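Local structure of fructosyl amine: oxygen oxidoreductase (Aspergillus fumigatus, 3DJE) at residues E66-E71 / P386-E391; E308-V313 / R327-A332; L25-Y30 / Q172-K177. The protein catalyses, with FAD as its cofactor, the oxidative deglycation of fructosyl amines such as fructosyl amino acids. All coordinates share one frame; numbering follows the deposited sequence.

Interaction 1: E66-E71 / P386-E391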
ATOM      1  N   GLU A  66       3.479  -9.491 -18.173  1.00 18.68           N
ATOM      2  CA  GLU A  66       3.292  -8.827 -16.879  1.00 19.37           C
ATOM      3  C   GLU A  66       1.812  -8.760 -16.536  1.00 17.98           C
ATOM      4  O   GLU A  66       1.431  -8.941 -15.374  1.00 17.83           O
ATOM      5  CB  GLU A  66       3.885  -7.417 -16.892  1.00 19.63           C
ATOM      6  CG  GLU A  66       5.407  -7.376 -17.026  1.00 21.75           C
ATOM      7  CD  GLU A  66       5.948  -5.971 -16.814  1.00 23.08           C
ATOM      8  OE1 GLU A  66       6.083  -5.535 -15.644  1.00 28.89           O
ATOM      9  OE2 GLU A  66       6.233  -5.288 -17.812  1.00 28.25           O
ATOM     10  N   ILE A  67       0.980  -8.502 -17.548  1.00 17.20           N
ATOM     11  CA  ILE A  67      -0.474  -8.463 -17.351  1.00 17.01           C
ATOM     12  C   ILE A  67      -0.986  -9.817 -16.858  1.00 17.23           C
ATOM     13  O   ILE A  67      -1.754  -9.892 -15.891  1.00 16.51           O
ATOM     14  CB  ILE A  67      -1.228  -7.995 -18.641  1.00 16.37           C
ATOM     15  CG1 ILE A  67      -0.919  -6.515 -18.939  1.00 16.99           C
ATOM     16  CG2 ILE A  67      -2.740  -8.246 -18.506  1.00 17.72           C
ATOM     17  CD1 ILE A  67      -1.360  -6.044 -20.334  1.00 16.76           C
ATOM     18  N   GLU A  68      -0.530 -10.890 -17.504  1.00 17.45           N
ATOM     19  CA  GLU A  68      -0.955 -12.251 -17.148  1.00 18.52           C
ATOM     20  C   GLU A  68      -0.638 -12.598 -15.693  1.00 17.69           C
ATOM     21  O   GLU A  68      -1.503 -13.095 -14.963  1.00 17.81           O
ATOM     22  CB  GLU A  68      -0.353 -13.270 -18.120  1.00 18.77           C
ATOM     23  CG  GLU A  68      -0.884 -13.073 -19.539  1.00 21.04           C
ATOM     24  CD  GLU A  68      -0.422 -14.122 -20.541  1.00 22.47           C
ATOM     25  OE1 GLU A  68       0.487 -14.933 -20.230  1.00 27.59           O
ATOM     26  OE2 GLU A  68      -0.995 -14.130 -21.661  1.00 26.61           O
ATOM     27  N   VAL A  69       0.589 -12.309 -15.264  1.00 16.70           N
ATOM     28  CA  VAL A  69       0.983 -12.591 -13.887  1.00 16.31           C
ATOM     29  C   VAL A  69       0.165 -11.736 -12.919  1.00 16.13           C
ATOM     30  O   VAL A  69      -0.348 -12.237 -11.923  1.00 15.58           O
ATOM     31  CB  VAL A  69       2.498 -12.392 -13.670  1.00 16.84           C
ATOM     32  CG1 VAL A  69       2.835 -12.382 -12.172  1.00 16.53           C
ATOM     33  CG2 VAL A  69       3.285 -13.488 -14.405  1.00 17.32           C
ATOM     34  N   ASN A  70       0.023 -10.447 -13.218  1.00 16.13           N
ATOM     35  CA  ASN A  70      -0.729  -9.567 -12.321  1.00 16.94           C
ATOM     36  C   ASN A  70      -2.201  -9.955 -12.215  1.00 17.22           C
ATOM     37  O   ASN A  70      -2.810  -9.827 -11.146  1.00 17.15           O
ATOM     38  CB  ASN A  70      -0.508  -8.104 -12.690  1.00 17.69           C
ATOM     39  CG  ASN A  70       0.789  -7.575 -12.107  1.00 19.12           C
ATOM     40  OD1 ASN A  70       0.822  -7.135 -10.953  1.00 21.57           O
ATOM     41  ND2 ASN A  70       1.874  -7.671 -12.871  1.00 19.43           N
ATOM     42  N   GLU A  71      -2.759 -10.478 -13.303  1.00 17.16           N
ATOM     43  CA  GLU A  71      -4.135 -10.995 -13.284  1.00 18.48           C
ATOM     44  C   GLU A  71      -4.295 -12.188 -12.342  1.00 17.91           C
ATOM     45  O   GLU A  71      -5.301 -12.285 -11.617  1.00 18.36           O
ATOM     46  CB  GLU A  71      -4.579 -11.384 -14.696  1.00 18.06           C
ATOM     47  CG  GLU A  71      -4.946 -10.186 -15.557  1.00 20.75           C
ATOM     48  CD  GLU A  71      -5.369 -10.570 -16.971  1.00 21.51           C
ATOM     49  OE1 GLU A  71      -4.916 -11.620 -17.490  1.00 26.51           O
ATOM     50  OE2 GLU A  71      -6.149  -9.804 -17.562  1.00 25.81           O
ATOM     51  N   PRO A 386       5.248 -20.926  -9.049  1.00 21.10           N
ATOM     52  CA  PRO A 386       5.307 -21.324 -10.458  1.00 21.38           C
ATOM     53  C   PRO A 386       6.310 -20.478 -11.237  1.00 21.61           C
ATOM     54  O   PRO A 386       6.425 -19.269 -10.988  1.00 21.49           O
ATOM     55  CB  PRO A 386       3.889 -21.036 -10.965  1.00 21.67           C
ATOM     56  CG  PRO A 386       3.038 -20.999  -9.755  1.00 22.44           C
ATOM     57  CD  PRO A 386       3.908 -20.451  -8.668  1.00 21.25           C
ATOM     58  N   GLN A 387       7.018 -21.105 -12.175  1.00 21.82           N
ATOM     59  CA  GLN A 387       8.065 -20.430 -12.942  1.00 22.04           C
ATOM     60  C   GLN A 387       7.586 -19.112 -13.555  1.00 21.30           C
ATOM     61  O   GLN A 387       8.280 -18.097 -13.478  1.00 20.43           O
ATOM     62  CB  GLN A 387       8.644 -21.361 -14.027  1.00 22.73           C
ATOM     63  CG  GLN A 387       9.680 -20.704 -14.948  1.00 26.23           C
ATOM     64  CD  GLN A 387      10.922 -20.222 -14.206  1.00 31.25           C
ATOM     65  OE1 GLN A 387      11.956 -20.897 -14.205  1.00 34.56           O
ATOM     66  NE2 GLN A 387      10.827 -19.055 -13.566  1.00 32.03           N
ATOM     67  N   LYS A 388       6.403 -19.136 -14.166  1.00 20.86           N
ATOM     68  CA  LYS A 388       5.825 -17.960 -14.804  1.00 21.56           C
ATOM     69  C   LYS A 388       5.768 -16.755 -13.859  1.00 20.22           C
ATOM     70  O   LYS A 388       6.135 -15.640 -14.236  1.00 20.88           O
ATOM     71  CB  LYS A 388       4.422 -18.295 -15.335  1.00 21.60           C
ATOM     72  CG  LYS A 388       3.671 -17.123 -15.947  1.00 24.05           C
ATOM     73  CD  LYS A 388       2.225 -17.503 -16.278  1.00 24.10           C
ATOM     74  CE  LYS A 388       1.546 -16.445 -17.154  1.00 27.69           C
ATOM     75  NZ  LYS A 388       2.182 -16.315 -18.513  1.00 30.90           N
ATOM     76  N   ILE A 389       5.319 -16.997 -12.632  1.00 19.38           N
ATOM     77  CA  ILE A 389       5.175 -15.926 -11.640  1.00 18.33           C
ATOM     78  C   ILE A 389       6.552 -15.553 -11.096  1.00 17.94           C
ATOM     79  O   ILE A 389       6.904 -14.369 -11.012  1.00 17.14           O
ATOM     80  CB  ILE A 389       4.212 -16.343 -10.508  1.00 18.21           C
ATOM     81  CG1 ILE A 389       2.807 -16.575 -11.081  1.00 19.93           C
ATOM     82  CG2 ILE A 389       4.191 -15.285  -9.377  1.00 18.27           C
ATOM     83  CD1 ILE A 389       1.837 -17.168 -10.093  1.00 22.41           C
ATOM     84  N   HIS A 390       7.339 -16.574 -10.777  1.00 17.83           N
ATOM     85  CA  HIS A 390       8.686 -16.359 -10.260  1.00 18.42           C
ATOM     86  C   HIS A 390       9.510 -15.418 -11.133  1.00 18.87           C
ATOM     87  O   HIS A 390      10.201 -14.540 -10.624  1.00 19.29           O
ATOM     88  CB  HIS A 390       9.421 -17.681 -10.093  1.00 18.50           C
ATOM     89  CG  HIS A 390      10.833 -17.515  -9.632  1.00 19.63           C
ATOM     90  ND1 HIS A 390      11.153 -17.022  -8.386  1.00 19.49           N
ATOM     91  CD2 HIS A 390      12.009 -17.745 -10.262  1.00 20.96           C
ATOM     92  CE1 HIS A 390      12.468 -16.985  -8.255  1.00 21.16           C
ATOM     93  NE2 HIS A 390      13.012 -17.406  -9.383  1.00 20.82           N
ATOM     94  N   GLU A 391       9.435 -15.599 -12.449  1.00 19.54           N
ATOM     95  CA  GLU A 391      10.234 -14.794 -13.374  1.00 20.83           C
ATOM     96  C   GLU A 391      10.004 -13.289 -13.206  1.00 20.14           C
ATOM     97  O   GLU A 391      10.936 -12.483 -13.379  1.00 21.08           O
ATOM     98  CB  GLU A 391       9.964 -15.237 -14.819  1.00 22.02           C
ATOM     99  CG  GLU A 391      11.067 -14.887 -15.811  1.00 27.25           C
ATOM    100  CD  GLU A 391      12.475 -15.248 -15.323  1.00 31.88           C
ATOM    101  OE1 GLU A 391      12.681 -16.351 -14.750  1.00 34.19           O
ATOM    102  OE2 GLU A 391      13.382 -14.408 -15.524  1.00 35.23           O
TER
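The carboxylate of Glu68 is gripped at its OE1 corner by the ammonium group of Lys388, which arrives nearly in line with the CD-OE1 bond in a 2.8 Å salt bridge between Lys388 NZ and Glu68 OE1; the other oxygen, OE2, pairs with Lys64. Within segment 66-71, the Asn70 amide sends ND2 to Glu66 O. That oxygen lies in the amide plane, but ND2 stands 38° out of the Glu66 carbonyl plane, on the face opposite to Asn70 N. Asn70 OD1 accepts a hydrogen bond from Arg365, a residue of the substrate-analogue pocket, and ND2 also bonds to Glu344. The helical segments 66-71 and 387-391, parts of helices 64-83 and 387-393, cross steeply, with a signed angle of -109° and axes 9.7 Å apart. Val69 sits at the crossing, its CG2 against Lys388 O at 3.6 Å. The other branch, CG1, is anti to the backbone N and faces Ile389 CG2 at 4.3 Å. Lys388 runs past the valine in the opposite direction, its CG 4.0 Å from Val69 CG2, then bends at its last torsion (chi4 64°) to meet the glutamate roughly at right angles. Leu392 of the same helix extends the apolar contact with Val69 and also touches the Asn70 side chain.

Interaction 2: E308-V313 / R327-A332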
ATOM      1  N   GLU A 308       2.171  22.188   0.576  1.00 19.09           N
ATOM      2  CA  GLU A 308       1.913  22.072  -0.859  1.00 19.45           C
ATOM      3  C   GLU A 308       0.920  20.934  -1.144  1.00 18.47           C
ATOM      4  O   GLU A 308       0.084  21.046  -2.055  1.00 18.86           O
ATOM      5  CB  GLU A 308       3.210  21.907  -1.654  1.00 20.13           C
ATOM      6  CG  GLU A 308       4.019  20.672  -1.299  1.00 24.61           C
ATOM      7  CD  GLU A 308       5.060  20.319  -2.341  1.00 30.12           C
ATOM      8  OE1 GLU A 308       4.984  20.843  -3.487  1.00 33.57           O
ATOM      9  OE2 GLU A 308       5.953  19.510  -2.007  1.00 31.46           O
ATOM     10  N   ALA A 309       1.000  19.868  -0.339  1.00 17.33           N
ATOM     11  CA  ALA A 309       0.057  18.743  -0.444  1.00 16.74           C
ATOM     12  C   ALA A 309      -1.351  19.147  -0.032  1.00 16.43           C
ATOM     13  O   ALA A 309      -2.324  18.798  -0.704  1.00 16.38           O
ATOM     14  CB  ALA A 309       0.551  17.534   0.368  1.00 16.39           C
ATOM     15  N   GLU A 310      -1.466  19.897   1.063  1.00 16.25           N
ATOM     16  CA  GLU A 310      -2.742  20.499   1.429  1.00 17.11           C
ATOM     17  C   GLU A 310      -3.340  21.314   0.276  1.00 16.73           C
ATOM     18  O   GLU A 310      -4.530  21.213  -0.000  1.00 17.06           O
ATOM     19  CB  GLU A 310      -2.608  21.391   2.656  1.00 17.33           C
ATOM     20  CG  GLU A 310      -3.864  22.202   2.944  1.00 18.96           C
ATOM     21  CD  GLU A 310      -3.795  22.963   4.261  1.00 21.58           C
ATOM     22  OE1 GLU A 310      -2.672  23.272   4.715  1.00 26.14           O
ATOM     23  OE2 GLU A 310      -4.862  23.258   4.842  1.00 23.83           O
ATOM     24  N   THR A 311      -2.519  22.133  -0.378  1.00 17.58           N
ATOM     25  CA  THR A 311      -2.996  22.945  -1.508  1.00 18.11           C
ATOM     26  C   THR A 311      -3.555  22.057  -2.627  1.00 18.04           C
ATOM     27  O   THR A 311      -4.619  22.341  -3.183  1.00 17.92           O
ATOM     28  CB  THR A 311      -1.871  23.874  -2.019  1.00 18.66           C
ATOM     29  OG1 THR A 311      -1.460  24.702  -0.931  1.00 20.48           O
ATOM     30  CG2 THR A 311      -2.349  24.760  -3.164  1.00 19.03           C
ATOM     31  N   ARG A 312      -2.864  20.954  -2.915  1.00 17.54           N
ATOM     32  CA  ARG A 312      -3.325  20.020  -3.940  1.00 17.52           C
ATOM     33  C   ARG A 312      -4.630  19.333  -3.547  1.00 17.18           C
ATOM     34  O   ARG A 312      -5.502  19.153  -4.385  1.00 16.58           O
ATOM     35  CB  ARG A 312      -2.258  18.980  -4.272  1.00 17.79           C
ATOM     36  CG  ARG A 312      -1.008  19.555  -4.919  1.00 18.55           C
ATOM     37  CD  ARG A 312      -0.079  18.445  -5.380  1.00 18.74           C
ATOM     38  NE  ARG A 312       0.422  17.640  -4.254  1.00 17.17           N
ATOM     39  CZ  ARG A 312       1.626  17.769  -3.701  1.00 19.36           C
ATOM     40  NH1 ARG A 312       2.498  18.670  -4.149  1.00 19.79           N
ATOM     41  NH2 ARG A 312       1.963  16.990  -2.690  1.00 17.49           N
ATOM     42  N   VAL A 313      -4.762  18.975  -2.265  1.00 16.77           N
ATOM     43  CA  VAL A 313      -5.999  18.373  -1.752  1.00 16.39           C
ATOM     44  C   VAL A 313      -7.188  19.313  -1.931  1.00 16.27           C
ATOM     45  O   VAL A 313      -8.239  18.899  -2.416  1.00 15.51           O
ATOM     46  CB  VAL A 313      -5.867  17.991  -0.251  1.00 16.33           C
ATOM     47  CG1 VAL A 313      -7.224  17.679   0.376  1.00 17.05           C
ATOM     48  CG2 VAL A 313      -4.910  16.824  -0.078  1.00 16.53           C
ATOM     49  N   ARG A 327     -12.951  23.180   4.485  1.00 21.49           N
ATOM     50  CA  ARG A 327     -13.077  22.523   5.785  1.00 21.09           C
ATOM     51  C   ARG A 327     -11.710  22.205   6.399  1.00 20.45           C
ATOM     52  O   ARG A 327     -10.793  21.766   5.696  1.00 19.76           O
ATOM     53  CB  ARG A 327     -13.885  21.227   5.662  1.00 20.85           C
ATOM     54  CG  ARG A 327     -15.303  21.393   5.159  1.00 22.36           C
ATOM     55  CD  ARG A 327     -16.249  21.923   6.213  1.00 24.73           C
ATOM     56  NE  ARG A 327     -17.626  21.874   5.716  1.00 26.29           N
ATOM     57  CZ  ARG A 327     -18.485  20.883   5.939  1.00 25.78           C
ATOM     58  NH1 ARG A 327     -18.139  19.835   6.675  1.00 28.59           N
ATOM     59  NH2 ARG A 327     -19.705  20.946   5.427  1.00 26.73           N
ATOM     60  N   PRO A 328     -11.570  22.417   7.722  1.00 20.72           N
ATOM     61  CA  PRO A 328     -10.325  22.007   8.360  1.00 20.06           C
ATOM     62  C   PRO A 328     -10.166  20.492   8.290  1.00 19.20           C
ATOM     63  O   PRO A 328     -11.166  19.763   8.327  1.00 19.65           O
ATOM     64  CB  PRO A 328     -10.517  22.438   9.818  1.00 20.59           C
ATOM     65  CG  PRO A 328     -11.989  22.501  10.010  1.00 22.36           C
ATOM     66  CD  PRO A 328     -12.507  23.021   8.688  1.00 21.16           C
ATOM     67  N   PHE A 329      -8.924  20.036   8.171  1.00 18.15           N
ATOM     68  CA  PHE A 329      -8.629  18.596   8.238  1.00 17.75           C
ATOM     69  C   PHE A 329      -8.716  18.100   9.677  1.00 17.22           C
ATOM     70  O   PHE A 329      -8.284  18.793  10.603  1.00 18.06           O
ATOM     71  CB  PHE A 329      -7.234  18.300   7.694  1.00 17.26           C
ATOM     72  CG  PHE A 329      -7.009  18.754   6.278  1.00 17.91           C
ATOM     73  CD1 PHE A 329      -8.049  18.770   5.346  1.00 17.76           C
ATOM     74  CD2 PHE A 329      -5.732  19.123   5.861  1.00 17.94           C
ATOM     75  CE1 PHE A 329      -7.825  19.176   4.029  1.00 18.92           C
ATOM     76  CE2 PHE A 329      -5.494  19.521   4.544  1.00 18.83           C
ATOM     77  CZ  PHE A 329      -6.539  19.553   3.626  1.00 17.89           C
ATOM     78  N   SER A 330      -9.258  16.898   9.863  1.00 16.34           N
ATOM     79  CA  SER A 330      -9.343  16.302  11.203  1.00 15.72           C
ATOM     80  C   SER A 330      -8.157  15.372  11.484  1.00 14.98           C
ATOM     81  O   SER A 330      -7.910  15.005  12.637  1.00 15.78           O
ATOM     82  CB  SER A 330     -10.639  15.521  11.358  1.00 16.26           C
ATOM     83  OG  SER A 330     -10.701  14.511  10.369  1.00 17.02           O
ATOM     84  N   PHE A 331      -7.455  14.976  10.419  1.00 13.52           N
ATOM     85  CA  PHE A 331      -6.303  14.078  10.505  1.00 13.05           C
ATOM     86  C   PHE A 331      -5.495  14.225   9.219  1.00 12.47           C
ATOM     87  O   PHE A 331      -6.059  14.482   8.155  1.00 13.57           O
ATOM     88  CB  PHE A 331      -6.770  12.620  10.691  1.00 12.56           C
ATOM     89  CG  PHE A 331      -5.635  11.618  10.763  1.00 12.73           C
ATOM     90  CD1 PHE A 331      -4.802  11.572  11.872  1.00 14.43           C
ATOM     91  CD2 PHE A 331      -5.406  10.726   9.711  1.00 13.68           C
ATOM     92  CE1 PHE A 331      -3.735  10.652  11.950  1.00 14.35           C
ATOM     93  CE2 PHE A 331      -4.354   9.814   9.770  1.00 13.02           C
ATOM     94  CZ  PHE A 331      -3.516   9.773  10.887  1.00 13.97           C
ATOM     95  N   ALA A 332      -4.181  14.065   9.337  1.00 12.42           N
ATOM     96  CA  ALA A 332      -3.279  14.074   8.182  1.00 12.31           C
ATOM     97  C   ALA A 332      -2.021  13.281   8.475  1.00 12.74           C
ATOM     98  O   ALA A 332      -1.486  13.335   9.590  1.00 13.86           O
ATOM     99  CB  ALA A 332      -2.905  15.511   7.797  1.00 12.70           C
TER
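Segment 308-313 is a piece of helix 307-320, whereas residues 327-329 form an extended chain leading towards strand 331-339. The backbones stay well separated: the nearest CA atoms, those of Glu310 and Phe329, are 9.2 Å apart, so side chains alone span the gap. Glu310 and Val313, about one turn apart on the helix, both contact Phe329. The phenylalanine ring reaches across because its CG stands anti to the carbonyl carbon (chi1 -58°), and it places CE2 and CZ at the helix. The Glu310 side chain crosses the ring at a slant, with CG anti to the backbone N (chi1 171°) and the chain straight beyond it. Its methylene atom CG comes to 3.5 Å from Phe329 CE2 and 3.8 Å from Phe329 CZ. The carboxylate follows, its plane turned 45° from that of the ring, and Glu310 OE2 is 3.8 Å from Phe329 CE2. Val313 and Phe329 point at each other from their own sides, and Val313 CG1 meets the outer end of the ring, 3.8 Å from Phe329 CZ and 4.0 Å from Phe329 CE1. Val313 and Phe329 both touch Val239 of strand 232-242, and Val313 also packs on Ile277 of strand 274-289, so the contact is part of the seat of the helix on the large mixed sheet. Arg314, next along the helix, makes a salt bridge to Glu310 OE2, a cation-pi contact with Phe329 and a hydrogen bond to Arg327 O. The chemistry is therefore divided: Phe329 meets the methyl of Val313 and the aliphatic stem of Glu310, while the charge at the end of that stem is balanced by the arginine, which would make its position beside an aromatic ring less costly.

Interaction 3: L25-Y30 / Q172-K177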
ATOM      1  N   LEU A  25       1.076 -18.785   7.096  1.00  9.54           N
ATOM      2  CA  LEU A  25       1.903 -19.804   7.754  1.00  9.69           C
ATOM      3  C   LEU A  25       1.038 -20.587   8.739  1.00  9.85           C
ATOM      4  O   LEU A  25       1.093 -21.830   8.766  1.00 10.65           O
ATOM      5  CB  LEU A  25       3.088 -19.179   8.497  1.00  9.67           C
ATOM      6  CG  LEU A  25       4.255 -18.734   7.620  1.00  9.01           C
ATOM      7  CD1 LEU A  25       5.205 -17.842   8.426  1.00 11.09           C
ATOM      8  CD2 LEU A  25       5.042 -19.896   6.995  1.00  9.93           C
ATOM      9  N   ALA A  26       0.258 -19.865   9.549  1.00 10.74           N
ATOM     10  CA  ALA A  26      -0.604 -20.485  10.558  1.00 11.02           C
ATOM     11  C   ALA A  26      -1.628 -21.394   9.883  1.00 11.64           C
ATOM     12  O   ALA A  26      -1.844 -22.531  10.325  1.00 12.07           O
ATOM     13  CB  ALA A  26      -1.311 -19.427  11.398  1.00 12.18           C
ATOM     14  N   ARG A  27      -2.235 -20.916   8.798  1.00 11.36           N
ATOM     15  CA  ARG A  27      -3.225 -21.755   8.075  1.00 12.08           C
ATOM     16  C   ARG A  27      -2.613 -23.012   7.489  1.00 12.93           C
ATOM     17  O   ARG A  27      -3.295 -24.038   7.354  1.00 13.55           O
ATOM     18  CB  ARG A  27      -3.937 -20.960   6.979  1.00 12.22           C
ATOM     19  CG  ARG A  27      -4.870 -19.917   7.535  1.00 12.54           C
ATOM     20  CD  ARG A  27      -5.542 -19.189   6.379  1.00 13.03           C
ATOM     21  NE  ARG A  27      -6.619 -18.330   6.841  1.00 13.46           N
ATOM     22  CZ  ARG A  27      -7.378 -17.592   6.029  1.00 14.04           C
ATOM     23  NH1 ARG A  27      -7.166 -17.620   4.716  1.00 16.79           N
ATOM     24  NH2 ARG A  27      -8.350 -16.838   6.530  1.00 16.10           N
ATOM     25  N   ARG A  28      -1.334 -22.936   7.146  1.00 13.20           N
ATOM     26  CA  ARG A  28      -0.650 -24.047   6.507  1.00 14.14           C
ATOM     27  C   ARG A  28       0.017 -24.985   7.517  1.00 14.43           C
ATOM     28  O   ARG A  28       0.716 -25.923   7.132  1.00 15.76           O
ATOM     29  CB  ARG A  28       0.288 -23.540   5.407  1.00 14.40           C
ATOM     30  CG  ARG A  28      -0.534 -22.989   4.233  1.00 14.76           C
ATOM     31  CD  ARG A  28       0.242 -22.083   3.295  1.00 16.99           C
ATOM     32  NE  ARG A  28       1.269 -22.784   2.536  1.00 18.16           N
ATOM     33  CZ  ARG A  28       1.738 -22.373   1.360  1.00 18.09           C
ATOM     34  NH1 ARG A  28       1.255 -21.281   0.786  1.00 17.82           N
ATOM     35  NH2 ARG A  28       2.683 -23.062   0.753  1.00 17.10           N
ATOM     36  N   GLY A  29      -0.247 -24.736   8.797  1.00 14.17           N
ATOM     37  CA  GLY A  29       0.105 -25.683   9.856  1.00 14.70           C
ATOM     38  C   GLY A  29       1.322 -25.350  10.681  1.00 14.65           C
ATOM     39  O   GLY A  29       1.642 -26.086  11.622  1.00 14.91           O
ATOM     40  N   TYR A  30       2.015 -24.261  10.349  1.00 13.54           N
ATOM     41  CA  TYR A  30       3.218 -23.896  11.116  1.00 13.12           C
ATOM     42  C   TYR A  30       2.853 -23.415  12.509  1.00 13.15           C
ATOM     43  O   TYR A  30       1.903 -22.646  12.668  1.00 13.45           O
ATOM     44  CB  TYR A  30       4.050 -22.869  10.362  1.00 13.06           C
ATOM     45  CG  TYR A  30       4.663 -23.416   9.094  1.00 13.47           C
ATOM     46  CD1 TYR A  30       5.919 -24.042   9.122  1.00 13.45           C
ATOM     47  CD2 TYR A  30       3.997 -23.334   7.873  1.00 12.36           C
ATOM     48  CE1 TYR A  30       6.498 -24.539   7.965  1.00 11.38           C
ATOM     49  CE2 TYR A  30       4.578 -23.828   6.697  1.00 12.80           C
ATOM     50  CZ  TYR A  30       5.830 -24.440   6.752  1.00 14.34           C
ATOM     51  OH  TYR A  30       6.402 -24.956   5.601  1.00 14.84           O
ATOM     52  N   GLN A 172      -2.766 -14.822  15.458  1.00 10.59           N
ATOM     53  CA  GLN A 172      -2.397 -14.919  16.869  1.00 12.01           C
ATOM     54  C   GLN A 172      -3.192 -16.029  17.557  1.00 12.87           C
ATOM     55  O   GLN A 172      -2.627 -16.820  18.325  1.00 13.76           O
ATOM     56  CB  GLN A 172      -2.623 -13.577  17.551  1.00 12.79           C
ATOM     57  CG  GLN A 172      -2.211 -13.565  19.005  1.00 13.49           C
ATOM     58  CD  GLN A 172      -2.497 -12.244  19.643  1.00 17.21           C
ATOM     59  OE1 GLN A 172      -3.632 -11.769  19.616  1.00 19.17           O
ATOM     60  NE2 GLN A 172      -1.465 -11.626  20.224  1.00 18.25           N
ATOM     61  N   ARG A 173      -4.491 -16.117  17.281  1.00 13.02           N
ATOM     62  CA  ARG A 173      -5.279 -17.167  17.938  1.00 14.94           C
ATOM     63  C   ARG A 173      -4.896 -18.564  17.442  1.00 15.22           C
ATOM     64  O   ARG A 173      -5.090 -19.565  18.152  1.00 14.98           O
ATOM     65  CB  ARG A 173      -6.788 -16.902  17.880  1.00 15.43           C
ATOM     66  CG  ARG A 173      -7.441 -17.020  16.540  1.00 16.21           C
ATOM     67  CD  ARG A 173      -8.972 -16.820  16.688  1.00 16.26           C
ATOM     68  NE  ARG A 173      -9.262 -15.510  17.249  1.00 17.22           N
ATOM     69  CZ  ARG A 173      -9.484 -14.405  16.533  1.00 16.15           C
ATOM     70  NH1 ARG A 173      -9.493 -14.434  15.194  1.00 13.46           N
ATOM     71  NH2 ARG A 173      -9.707 -13.263  17.167  1.00 17.71           N
HETATM   72  N   MSE A 174      -4.315 -18.613  16.243  1.00 15.64           N
HETATM   73  CA  MSE A 174      -3.785 -19.853  15.688  1.00 19.66           C
HETATM   74  C   MSE A 174      -2.353 -20.146  16.120  1.00 16.98           C
HETATM   75  O   MSE A 174      -1.749 -21.116  15.661  1.00 17.55           O
HETATM   76  CB  MSE A 174      -3.896 -19.847  14.172  1.00 18.92           C
HETATM   77  CG  MSE A 174      -5.333 -19.769  13.717  1.00 21.90           C
HETATM   78 SE   MSE A 174      -5.327 -19.672  11.806  1.00 35.19          SE
HETATM   79  CE  MSE A 174      -4.942 -21.532  11.414  1.00 31.66           C
ATOM     80  N   GLY A 175      -1.812 -19.302  16.991  1.00 14.95           N
ATOM     81  CA  GLY A 175      -0.551 -19.601  17.661  1.00 14.38           C
ATOM     82  C   GLY A 175       0.630 -18.709  17.331  1.00 13.80           C
ATOM     83  O   GLY A 175       1.708 -18.857  17.921  1.00 14.25           O
ATOM     84  N   VAL A 176       0.443 -17.773  16.400  1.00 12.76           N
ATOM     85  CA  VAL A 176       1.538 -16.865  16.042  1.00 11.99           C
ATOM     86  C   VAL A 176       1.812 -15.896  17.200  1.00 12.10           C
ATOM     87  O   VAL A 176       0.879 -15.338  17.812  1.00 12.23           O
ATOM     88  CB  VAL A 176       1.246 -16.099  14.726  1.00 11.33           C
ATOM     89  CG1 VAL A 176       2.353 -15.054  14.426  1.00 10.97           C
ATOM     90  CG2 VAL A 176       1.076 -17.077  13.552  1.00 11.49           C
ATOM     91  N   LYS A 177       3.098 -15.734  17.497  0.50 12.24           N
ATOM     92  CA  LYS A 177       3.579 -14.835  18.540  0.50 12.33           C
ATOM     93  C   LYS A 177       3.832 -13.469  17.917  0.50 12.39           C
ATOM     94  O   LYS A 177       4.603 -13.353  16.970  0.50 12.49           O
ATOM     95  CB  LYS A 177       4.878 -15.392  19.129  0.50 12.69           C
ATOM     96  CG  LYS A 177       4.721 -16.771  19.772  0.50 14.55           C
ATOM     97  CD  LYS A 177       6.024 -17.579  19.740  0.50 15.14           C
ATOM     98  CE  LYS A 177       6.168 -18.422  18.468  0.50 15.37           C
ATOM     99  NZ  LYS A 177       4.934 -19.179  18.095  0.50 15.56           N
TER
HETATM  100  O   HOH W   1       0.861 -20.780  14.284  1.00 21.74           O
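Met174, a selenomethionine in this crystal, curls over Ala26 through its torsions: CG stands anti to the carbonyl carbon, the chain runs straight to SE, and a bend at the end (chi3 76°) swings the methyl group over the helix terminus. Its CE thereby comes to rest 3.4 Å from Ala26 O and 3.8 Å from Arg27 CA. Nearer the backbone, Met174 CB abuts Ala26 CB at 3.8 Å. The same alanine methyl is met by Val176 CG2 at 4.0 Å, and so has two apolar neighbours. Arg27 meets the selenomethionine methyl with its CA and CG, while its guanidinium group is engaged by Asp84. A water bridges the turns that follow the two helices, donating to Tyr30 O at 2.7 Å and to Met174 O at 3.0 Å, so that each of these backbone oxygens has a polar partner. Both helices stop at this contact in Schellman motifs closed by glycines of positive phi, Gly29 (103°) and Gly175 (114°). In the first, Gly29 N returns to Ala26 O, the oxygen under the selenomethionine methyl, and Tyr30 N bonds to Leu25 O. Beyond the glycines the two chains enter strands 33-37 and 177-180, which pair in parallel, with Lys177 bonded through its backbone to Val33 and Val35. This joining of two helix ends just ahead of adjacent parallel strands belongs to the Rossmann-type FAD-binding fold, in which helix 16-27 is the crossover of the beta-alpha-beta unit from strand 9-12 to strand 33-37.

Overall arrangement
The three contacts are separate and touch one another nowhere. Interactions 1 and 3 are the closer pair, with nearest atoms about 10 Å apart and centres 28 Å apart, and their segments alternate along the chain. Interaction 2 lies across the centre of the molecule from both, its centre 39 Å from that of interaction 1 and 40 Å from that of interaction 3. The side chain of Val313 is about 11 Å from both FAD and the bound thio-fructose ligand, and that of Val176 about 13 Å from FAD. In interaction 1, the side chain of Ile389 lies about 11 Å from that of Trp17, an FAD-binding residue.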